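Local coordinates for protein MDM10 isoform 1 (Saccharomyces cerevisiae, PDB 7BTX) that forms part of the ERMES complex tethering the endoplasmic reticulum to mitochondria and takes part in late assembly of the outer-membrane TOM translocase, at residues Asp6-Ala11 / Leu141-Met146; Ala11-Thr16 / Gln166-Gly171; Glu25-Thr30 / Arg209-Phe214. All coordinates share one frame; numbering follows the deposited sequence.

Contact 1 (Asp6-Ala11 / Leu141-Met146); sequences DQVLRA and LYYGRM
Val-8 sets its CG1 methyl against the forked end of Leu-141, and its other methyl, CG2, comes near the ring of Tyr-143. The CG1 atom of Val-8 lies 3.8 Å from CD1 of Leu-141 and 3.9 Å from CD2 of the same residue, so one methyl meets both branches of the leucine and the two side chains cross obliquely. With CG1 anti to the backbone N (chi1 170°) and CG2 anti to the carbonyl carbon, the methyls diverge, CG1 to Leu-141 and CG2 to Tyr-143. That second approach is looser: CG2 of Val-8 is 4.2 Å from CE1 of Tyr-143, at a slant to the ring. The backbones stand well apart, with the CA atoms of Val-8 and Tyr-143 separated by 8.3 Å, and side chains mainly bridge the gap, though the Val-8 carbonyl O comes within 4.2 Å of CD1 of Leu-141. The joint is small and apolar, with 141 Å² buried in total.

This is the packing of an N-terminal helix, residues 5-16, against the inner wall of a mitochondrial beta-barrel, the fold shared with VDAC and Tom40. Strand alternation fits that reading: Leu-141 and Tyr-143 turn their side chains to the helix, whereas Tyr-142 between them projects from the other face, where its OH bonds to Lys-159. Leu-74 of the adjoining strand 68-76 and Met-85 of a loop also pack on Val-8.

The polar end of Tyr-143 is occupied elsewhere, its OH being hydrogen-bonded to Glu-154 on strand 152-162. The same oxygen lies over one face of the Arg-145 guanidinium, 3.2 Å above the plane and nearer its border than its middle. Arg-145 itself is held through NE by Ser-72 OG and through NH1 by Tyr-147 OH.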
loop_
_atom_site.group_PDB
_atom_site.type_symbol
_atom_site.label_atom_id
_atom_site.label_comp_id
_atom_site.label_asym_id
_atom_site.label_seq_id
_atom_site.Cartn_x
_atom_site.Cartn_y
_atom_site.Cartn_z
ATOM N N ASP D 6 -27.919 -4.602 -10.647
ATOM C CA ASP D 6 -28.970 -5.610 -10.686
ATOM C C ASP D 6 -30.130 -5.279 -9.763
ATOM O O ASP D 6 -31.173 -5.935 -9.840
ATOM C CB ASP D 6 -28.405 -6.982 -10.326
ATOM C CG ASP D 6 -27.147 -7.313 -11.095
ATOM O OD1 ASP D 6 -27.158 -7.195 -12.338
ATOM O OD2 ASP D 6 -26.147 -7.696 -10.457
ATOM N N GLN D 7 -29.979 -4.293 -8.878
ATOM C CA GLN D 7 -31.131 -3.846 -8.104
ATOM C C GLN D 7 -31.730 -2.570 -8.673
ATOM O O GLN D 7 -32.871 -2.233 -8.349
ATOM C CB GLN D 7 -30.762 -3.659 -6.632
ATOM C CG GLN D 7 -29.477 -2.905 -6.374
ATOM C CD GLN D 7 -29.026 -3.017 -4.928
ATOM O OE1 GLN D 7 -29.819 -3.344 -4.048
ATOM N NE2 GLN D 7 -27.749 -2.762 -4.679
ATOM N N VAL D 8 -30.978 -1.845 -9.502
ATOM C CA VAL D 8 -31.591 -0.864 -10.392
ATOM C C VAL D 8 -32.454 -1.577 -11.420
ATOM O O VAL D 8 -33.575 -1.150 -11.723
ATOM C CB VAL D 8 -30.502 0.000 -11.062
ATOM C CG1 VAL D 8 -31.085 0.858 -12.150
ATOM C CG2 VAL D 8 -29.821 0.882 -10.055
ATOM N N LEU D 9 -31.954 -2.700 -11.938
ATOM C CA LEU D 9 -32.643 -3.449 -12.982
ATOM C C LEU D 9 -33.923 -4.084 -12.458
ATOM O O LEU D 9 -34.958 -4.064 -13.129
ATOM C CB LEU D 9 -31.699 -4.508 -13.538
ATOM C CG LEU D 9 -32.284 -5.590 -14.424
ATOM C CD1 LEU D 9 -32.599 -4.964 -15.731
ATOM C CD2 LEU D 9 -31.299 -6.718 -14.605
ATOM N N ARG D 10 -33.877 -4.642 -11.251
ATOM C CA ARG D 10 -35.070 -5.258 -10.689
ATOM C C ARG D 10 -36.073 -4.217 -10.218
ATOM O O ARG D 10 -37.261 -4.522 -10.089
ATOM C CB ARG D 10 -34.690 -6.192 -9.543
ATOM N N ALA D 11 -35.625 -2.990 -9.956
ATOM C CA ALA D 11 -36.559 -1.934 -9.579
ATOM C C ALA D 11 -37.299 -1.402 -10.795
ATOM O O ALA D 11 -38.426 -0.911 -10.677
ATOM C CB ALA D 11 -35.822 -0.803 -8.870
ATOM N N LEU D 141 -34.689 3.376 -19.155
ATOM C CA LEU D 141 -33.804 3.574 -18.016
ATOM C C LEU D 141 -32.408 3.824 -18.541
ATOM O O LEU D 141 -31.934 3.094 -19.411
ATOM C CB LEU D 141 -33.821 2.375 -17.066
ATOM C CG LEU D 141 -32.998 2.463 -15.780
ATOM C CD1 LEU D 141 -33.748 1.837 -14.670
ATOM C CD2 LEU D 141 -31.684 1.727 -15.906
ATOM N N TYR D 142 -31.759 4.851 -18.016
ATOM C CA TYR D 142 -30.365 5.126 -18.302
ATOM C C TYR D 142 -29.590 5.126 -16.998
ATOM O O TYR D 142 -29.963 5.795 -16.036
ATOM C CB TYR D 142 -30.202 6.464 -19.018
ATOM C CG TYR D 142 -30.920 6.516 -20.337
ATOM C CD1 TYR D 142 -32.220 6.992 -20.423
ATOM C CD2 TYR D 142 -30.304 6.076 -21.493
ATOM C CE1 TYR D 142 -32.880 7.027 -21.623
ATOM C CE2 TYR D 142 -30.955 6.114 -22.697
ATOM C CZ TYR D 142 -32.240 6.588 -22.755
ATOM O OH TYR D 142 -32.888 6.623 -23.961
ATOM N N TYR D 143 -28.515 4.351 -16.969
ATOM C CA TYR D 143 -27.742 4.193 -15.748
ATOM C C TYR D 143 -26.278 4.156 -16.130
ATOM O O TYR D 143 -25.914 3.491 -17.097
ATOM C CB TYR D 143 -28.144 2.923 -15.003
ATOM C CG TYR D 143 -27.208 2.527 -13.889
ATOM C CD1 TYR D 143 -27.254 3.165 -12.659
ATOM C CD2 TYR D 143 -26.288 1.503 -14.061
ATOM C CE1 TYR D 143 -26.406 2.807 -11.643
ATOM C CE2 TYR D 143 -25.434 1.146 -13.055
ATOM C CZ TYR D 143 -25.501 1.796 -11.850
ATOM O OH TYR D 143 -24.649 1.423 -10.848
ATOM N N GLY D 144 -25.447 4.873 -15.383
ATOM C CA GLY D 144 -24.018 4.800 -15.556
ATOM C C GLY D 144 -23.341 5.013 -14.220
ATOM O O GLY D 144 -23.894 5.629 -13.318
ATOM N N ARG D 145 -22.129 4.488 -14.105
ATOM C CA ARG D 145 -21.408 4.587 -12.848
ATOM C C ARG D 145 -19.912 4.500 -13.092
ATOM O O ARG D 145 -19.450 3.607 -13.798
ATOM C CB ARG D 145 -21.843 3.485 -11.892
ATOM C CG ARG D 145 -21.106 3.486 -10.595
ATOM C CD ARG D 145 -21.445 2.270 -9.816
ATOM N NE ARG D 145 -22.414 2.547 -8.775
ATOM C CZ ARG D 145 -22.663 1.721 -7.772
ATOM N NH1 ARG D 145 -22.007 0.580 -7.681
ATOM N NH2 ARG D 145 -23.560 2.042 -6.859
ATOM N N MET D 146 -19.157 5.428 -12.507
ATOM C CA MET D 146 -17.704 5.339 -12.488
ATOM C C MET D 146 -17.253 5.054 -11.064
ATOM O O MET D 146 -17.819 5.592 -10.113
ATOM C CB MET D 146 -17.034 6.605 -13.039
ATOM C CG MET D 146 -17.245 7.887 -12.271
ATOM S SD MET D 146 -16.317 9.270 -12.954
ATOM C CE MET D 146 -17.289 9.670 -14.397
#

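Contact 2 (Ala11-Thr16 / Gln166-Gly171); sequences AFYQST and QFMLKG
Tyr-13 reaches from the helix to the side-chain amide of Gln-166 and the sulfur of Met-168, two residues on the inner wall of the beta-barrel, inside which the N-terminal helix is lodged. The short segments run nearly antiparallel, at 163°, and their axes come no closer than 13.0 Å, a gap only long side chains can span. With CG of Tyr-13 anti to its carbonyl carbon (chi1 -78°), the ring is carried toward the wall. Ring and amide planes are 29° apart, and the approach is oblique, with OE1 of Gln-166 3.2 Å from CE1 of Tyr-13, an atom close to the amide plane. The Tyr-13 hydroxyl oxygen sits 3.3 Å from SD of Met-168. Phe-12 comes in over a face of the amide, its CE2 4.2 Å from NE2 of Gln-166, which lies at a slant to the Phe-12 ring.

In the second shell, the OH of Tyr-13 is hydrogen-bonded to NE2 of Gln-187 on the adjoining strand 179-189, which holds the phenol at the wall. The ring of Trp-18 meets that of Tyr-13. CG2 of Thr-16 lies 3.6 Å above one face of the Phe-12 ring, near its border. Thr-16 is held by the carbonyl oxygen of Phe-12, which accepts both its backbone N at 3.1 Å and its OG1 at 2.9 Å, the two donors arriving from opposite faces of the carbonyl plane.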
loop_
_atom_site.group_PDB
_atom_site.type_symbol
_atom_site.label_atom_id
_atom_site.label_comp_id
_atom_site.label_asym_id
_atom_site.label_seq_id
_atom_site.Cartn_x
_atom_site.Cartn_y
_atom_site.Cartn_z
ATOM N N ALA D 11 -35.625 -2.990 -9.956
ATOM C CA ALA D 11 -36.559 -1.934 -9.579
ATOM C C ALA D 11 -37.299 -1.402 -10.795
ATOM O O ALA D 11 -38.426 -0.911 -10.677
ATOM C CB ALA D 11 -35.822 -0.803 -8.870
ATOM N N PHE D 12 -36.674 -1.479 -11.970
ATOM C CA PHE D 12 -37.344 -1.072 -13.197
ATOM C C PHE D 12 -38.314 -2.142 -13.668
ATOM O O PHE D 12 -39.324 -1.837 -14.311
ATOM C CB PHE D 12 -36.311 -0.784 -14.277
ATOM C CG PHE D 12 -36.883 -0.174 -15.515
ATOM C CD1 PHE D 12 -37.392 1.110 -15.495
ATOM C CD2 PHE D 12 -36.905 -0.880 -16.700
ATOM C CE1 PHE D 12 -37.912 1.672 -16.630
ATOM C CE2 PHE D 12 -37.427 -0.320 -17.837
ATOM C CZ PHE D 12 -37.930 0.954 -17.800
ATOM N N TYR D 13 -38.017 -3.403 -13.359
ATOM C CA TYR D 13 -38.898 -4.500 -13.728
ATOM C C TYR D 13 -40.172 -4.509 -12.906
ATOM O O TYR D 13 -41.236 -4.827 -13.441
ATOM C CB TYR D 13 -38.173 -5.830 -13.554
ATOM C CG TYR D 13 -37.200 -6.174 -14.655
ATOM C CD1 TYR D 13 -37.024 -5.340 -15.748
ATOM C CD2 TYR D 13 -36.456 -7.336 -14.594
ATOM C CE1 TYR D 13 -36.138 -5.660 -16.745
ATOM C CE2 TYR D 13 -35.572 -7.666 -15.587
ATOM C CZ TYR D 13 -35.419 -6.828 -16.660
ATOM O OH TYR D 13 -34.527 -7.153 -17.650
ATOM N N GLN D 14 -40.092 -4.172 -11.624
ATOM C CA GLN D 14 -41.262 -4.108 -10.765
ATOM C C GLN D 14 -42.056 -2.828 -10.951
ATOM O O GLN D 14 -43.197 -2.751 -10.489
ATOM C CB GLN D 14 -40.851 -4.237 -9.296
ATOM C CG GLN D 14 -40.204 -5.559 -8.935
ATOM C CD GLN D 14 -39.206 -5.418 -7.808
ATOM O OE1 GLN D 14 -39.221 -4.430 -7.075
ATOM N NE2 GLN D 14 -38.327 -6.401 -7.668
ATOM N N SER D 15 -41.481 -1.825 -11.608
ATOM C CA SER D 15 -42.166 -0.564 -11.845
ATOM C C SER D 15 -42.894 -0.523 -13.176
ATOM O O SER D 15 -43.924 0.147 -13.282
ATOM C CB SER D 15 -41.171 0.598 -11.784
ATOM O OG SER D 15 -41.820 1.828 -12.040
ATOM N N THR D 16 -42.385 -1.217 -14.190
ATOM C CA THR D 16 -43.026 -1.284 -15.493
ATOM C C THR D 16 -43.749 -2.602 -15.719
ATOM O O THR D 16 -44.287 -2.815 -16.810
ATOM C CB THR D 16 -41.999 -1.056 -16.598
ATOM O OG1 THR D 16 -41.071 -2.143 -16.627
ATOM C CG2 THR D 16 -41.246 0.215 -16.336
ATOM N N GLN D 166 -38.529 -6.048 -24.834
ATOM C CA GLN D 166 -37.627 -5.140 -24.147
ATOM C C GLN D 166 -36.238 -5.283 -24.739
ATOM O O GLN D 166 -35.863 -6.353 -25.216
ATOM C CB GLN D 166 -37.594 -5.429 -22.651
ATOM C CG GLN D 166 -37.337 -4.226 -21.804
ATOM C CD GLN D 166 -37.226 -4.576 -20.354
ATOM O OE1 GLN D 166 -36.302 -5.272 -19.950
ATOM N NE2 GLN D 166 -38.169 -4.104 -19.556
ATOM N N PHE D 167 -35.480 -4.196 -24.707
ATOM C CA PHE D 167 -34.096 -4.191 -25.153
ATOM C C PHE D 167 -33.225 -3.729 -24.000
ATOM O O PHE D 167 -33.654 -2.915 -23.183
ATOM C CB PHE D 167 -33.901 -3.281 -26.365
ATOM C CG PHE D 167 -32.483 -3.209 -26.847
ATOM C CD1 PHE D 167 -31.895 -4.292 -27.474
ATOM C CD2 PHE D 167 -31.732 -2.061 -26.662
ATOM C CE1 PHE D 167 -30.589 -4.232 -27.911
ATOM C CE2 PHE D 167 -30.425 -1.993 -27.097
ATOM C CZ PHE D 167 -29.855 -3.082 -27.722
ATOM N N MET D 168 -32.006 -4.254 -23.925
ATOM C CA MET D 168 -31.115 -3.926 -22.828
ATOM C C MET D 168 -29.680 -3.898 -23.311
ATOM O O MET D 168 -29.263 -4.765 -24.073
ATOM C CB MET D 168 -31.234 -4.937 -21.698
ATOM C CG MET D 168 -32.288 -4.630 -20.676
ATOM S SD MET D 168 -32.041 -5.668 -19.239
ATOM C CE MET D 168 -30.280 -5.492 -19.019
ATOM N N LEU D 169 -28.932 -2.904 -22.857
ATOM C CA LEU D 169 -27.496 -2.830 -23.055
ATOM C C LEU D 169 -26.816 -2.850 -21.697
ATOM O O LEU D 169 -27.375 -2.390 -20.703
ATOM C CB LEU D 169 -27.102 -1.566 -23.814
ATOM C CG LEU D 169 -26.987 -1.669 -25.327
ATOM C CD1 LEU D 169 -27.240 -0.323 -25.945
ATOM C CD2 LEU D 169 -25.614 -2.157 -25.697
ATOM N N LYS D 170 -25.603 -3.396 -21.653
ATOM C CA LYS D 170 -24.882 -3.504 -20.386
ATOM C C LYS D 170 -23.385 -3.441 -20.699
ATOM O O LYS D 170 -22.779 -4.452 -21.049
ATOM C CB LYS D 170 -25.228 -4.776 -19.650
ATOM C CG LYS D 170 -26.241 -4.628 -18.543
ATOM C CD LYS D 170 -26.688 -5.991 -18.070
ATOM C CE LYS D 170 -27.378 -5.928 -16.728
ATOM N NZ LYS D 170 -27.999 -7.230 -16.374
ATOM N N GLY D 171 -22.808 -2.258 -20.554
ATOM C CA GLY D 171 -21.387 -2.088 -20.732
ATOM C C GLY D 171 -20.640 -2.079 -19.418
ATOM O O GLY D 171 -21.133 -1.631 -18.387
#

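Contact 3 (Glu25-Thr30 / Arg209-Phe214); sequences EDITAT and RVLHNF
The CB of Glu-25 lies over one face of the Arg-209 guanidinium, and two residues further along each segment Ile-27 meets Leu-211. The first pair is van der Waals packing: besides CB over the guanidinium face, CG of Glu-25 is 4.1 Å from NH2 of Arg-209. The opposite charges are near each other but beyond salt-bridge range. OE1 of Glu-25 stands 4.3 Å from NH2 of Arg-209, well out of the guanidinium plane, and no N-H is directed at it; carboxylate and guanidinium planes are 33° apart. The salt bridge of Arg-209 is made by NH2 with Glu-196, and a second carboxylate this near would, if anything, favour the charged form of the arginine.

The second pair is purely apolar. CD1 of Leu-211 is 3.9 Å from CD1 of Ile-27 and 4.1 Å from its CB, the two side chains running alongside in opposite senses. Ile-27 extends this far because CG1 is anti to the backbone N (chi1 177°).

Together these pairs fasten the loop between helices 5-16 and 30-33 to the inner face of the beta-barrel. Strand 209-211 lies between strands 194-199 and 230-240, backbone bonds joining Arg-209 to Glu-196 and Val-210 to Ala-235, while Ile-27 also packs on Thr-251 and Arg-253 of strand 245-258.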
loop_
_atom_site.group_PDB
_atom_site.type_symbol
_atom_site.label_atom_id
_atom_site.label_comp_id
_atom_site.label_asym_id
_atom_site.label_seq_id
_atom_site.Cartn_x
_atom_site.Cartn_y
_atom_site.Cartn_z
ATOM N N GLU D 25 -33.121 -16.739 -15.296
ATOM C CA GLU D 25 -31.992 -16.438 -14.433
ATOM C C GLU D 25 -32.521 -16.359 -13.013
ATOM O O GLU D 25 -31.755 -16.231 -12.053
ATOM C CB GLU D 25 -31.305 -15.141 -14.852
ATOM C CG GLU D 25 -32.246 -13.968 -15.003
ATOM C CD GLU D 25 -31.520 -12.653 -15.151
ATOM O OE1 GLU D 25 -30.274 -12.648 -15.078
ATOM O OE2 GLU D 25 -32.194 -11.621 -15.344
ATOM N N ASP D 26 -33.843 -16.451 -12.886
ATOM C CA ASP D 26 -34.521 -16.469 -11.601
ATOM C C ASP D 26 -35.269 -17.777 -11.418
ATOM O O ASP D 26 -36.227 -17.846 -10.644
ATOM C CB ASP D 26 -35.485 -15.294 -11.468
ATOM C CG ASP D 26 -34.776 -13.960 -11.422
ATOM O OD1 ASP D 26 -34.851 -13.212 -12.418
ATOM O OD2 ASP D 26 -34.151 -13.650 -10.388
ATOM N N ILE D 27 -34.854 -18.816 -12.137
ATOM C CA ILE D 27 -35.492 -20.122 -12.044
ATOM C C ILE D 27 -34.900 -20.855 -10.846
ATOM O O ILE D 27 -35.626 -21.479 -10.067
ATOM C CB ILE D 27 -35.365 -20.897 -13.375
ATOM C CG1 ILE D 27 -35.966 -22.292 -13.272
ATOM C CG2 ILE D 27 -33.933 -20.910 -13.919
ATOM C CD1 ILE D 27 -36.449 -22.819 -14.588
ATOM N N THR D 28 -33.585 -20.763 -10.672
ATOM C CA THR D 28 -32.937 -21.108 -9.413
ATOM C C THR D 28 -32.585 -19.794 -8.742
ATOM O O THR D 28 -31.457 -19.319 -8.849
ATOM C CB THR D 28 -31.682 -21.940 -9.643
ATOM O OG1 THR D 28 -30.826 -21.261 -10.570
ATOM C CG2 THR D 28 -32.035 -23.298 -10.206
ATOM N N ALA D 29 -33.548 -19.185 -8.063
ATOM C CA ALA D 29 -33.267 -17.925 -7.394
ATOM C C ALA D 29 -33.346 -18.138 -5.897
ATOM O O ALA D 29 -32.585 -17.540 -5.130
ATOM C CB ALA D 29 -34.239 -16.838 -7.838
ATOM N N THR D 30 -34.268 -19.002 -5.478
ATOM C CA THR D 30 -34.386 -19.336 -4.070
ATOM C C THR D 30 -33.252 -20.257 -3.631
ATOM O O THR D 30 -32.880 -20.256 -2.456
ATOM C CB THR D 30 -35.754 -19.967 -3.823
ATOM O OG1 THR D 30 -36.747 -19.197 -4.505
ATOM C CG2 THR D 30 -36.105 -19.916 -2.357
ATOM N N ARG D 209 -32.365 -17.897 -24.419
ATOM C CA ARG D 209 -33.016 -18.471 -23.254
ATOM C C ARG D 209 -34.491 -18.600 -23.561
ATOM O O ARG D 209 -35.019 -17.875 -24.403
ATOM C CB ARG D 209 -32.860 -17.618 -21.993
ATOM C CG ARG D 209 -31.467 -17.467 -21.443
ATOM C CD ARG D 209 -31.547 -16.679 -20.151
ATOM N NE ARG D 209 -30.321 -15.953 -19.849
ATOM C CZ ARG D 209 -30.294 -14.745 -19.298
ATOM N NH1 ARG D 209 -29.138 -14.150 -19.054
ATOM N NH2 ARG D 209 -31.427 -14.131 -19.001
ATOM N N VAL D 210 -35.155 -19.513 -22.865
ATOM C CA VAL D 210 -36.598 -19.677 -22.981
ATOM C C VAL D 210 -37.074 -20.310 -21.685
ATOM O O VAL D 210 -36.337 -21.066 -21.050
ATOM C CB VAL D 210 -36.978 -20.501 -24.232
ATOM C CG1 VAL D 210 -36.425 -21.913 -24.177
ATOM C CG2 VAL D 210 -38.485 -20.505 -24.474
ATOM N N LEU D 211 -38.265 -19.945 -21.233
ATOM C CA LEU D 211 -38.863 -20.532 -20.046
ATOM C C LEU D 211 -40.349 -20.700 -20.309
ATOM O O LEU D 211 -41.122 -19.751 -20.151
ATOM C CB LEU D 211 -38.598 -19.665 -18.817
ATOM C CG LEU D 211 -38.948 -20.197 -17.426
ATOM C CD1 LEU D 211 -37.900 -19.752 -16.449
ATOM C CD2 LEU D 211 -40.292 -19.686 -16.954
ATOM N N HIS D 212 -40.743 -21.899 -20.717
ATOM C CA HIS D 212 -42.116 -22.171 -21.121
ATOM C C HIS D 212 -42.904 -22.593 -19.890
ATOM O O HIS D 212 -42.801 -23.723 -19.420
ATOM C CB HIS D 212 -42.164 -23.233 -22.208
ATOM C CG HIS D 212 -43.494 -23.339 -22.882
ATOM N ND1 HIS D 212 -43.691 -22.974 -24.195
ATOM C CD2 HIS D 212 -44.694 -23.767 -22.427
ATOM C CE1 HIS D 212 -44.956 -23.172 -24.519
ATOM N NE2 HIS D 212 -45.586 -23.654 -23.463
ATOM N N ASN D 213 -43.708 -21.676 -19.377
ATOM C CA ASN D 213 -44.589 -21.990 -18.267
ATOM C C ASN D 213 -45.767 -22.833 -18.746
ATOM O O ASN D 213 -46.353 -22.581 -19.801
ATOM C CB ASN D 213 -45.084 -20.699 -17.621
ATOM C CG ASN D 213 -45.738 -20.930 -16.281
ATOM O OD1 ASN D 213 -45.668 -22.021 -15.724
ATOM N ND2 ASN D 213 -46.378 -19.897 -15.751
ATOM N N PHE D 214 -46.103 -23.852 -17.964
ATOM C CA PHE D 214 -47.287 -24.677 -18.172
ATOM C C PHE D 214 -48.285 -24.407 -17.048
ATOM O O PHE D 214 -48.064 -23.545 -16.195
ATOM C CB PHE D 214 -46.935 -26.168 -18.217
ATOM C CG PHE D 214 -45.990 -26.548 -19.318
ATOM C CD1 PHE D 214 -46.436 -26.673 -20.619
ATOM C CD2 PHE D 214 -44.661 -26.818 -19.044
ATOM C CE1 PHE D 214 -45.565 -27.041 -21.633
ATOM C CE2 PHE D 214 -43.787 -27.184 -20.049
ATOM C CZ PHE D 214 -44.239 -27.295 -21.344
#

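Overall arrangement
From the N terminus, helix 5-16 makes contact 1 with its first half, closing a loop of about 130 residues to strand 140-147. Its second half makes contact 2, closing a loop of about 150 residues to strand 165-174, two places along the same sheet; the contacts share Ala-11, and Leu-9 packs on Met-168 between them. Beyond the helix, contact 3 closes the longest loop, from residues 25-30 to strand 209-211 of the next sheet, its centre about 17 Å from that of contact 2 and about 22 Å from that of contact 1. All three cross rather than nest: later N-terminal segments meet later strands, so the N-terminal region follows the barrel wall in sequence order.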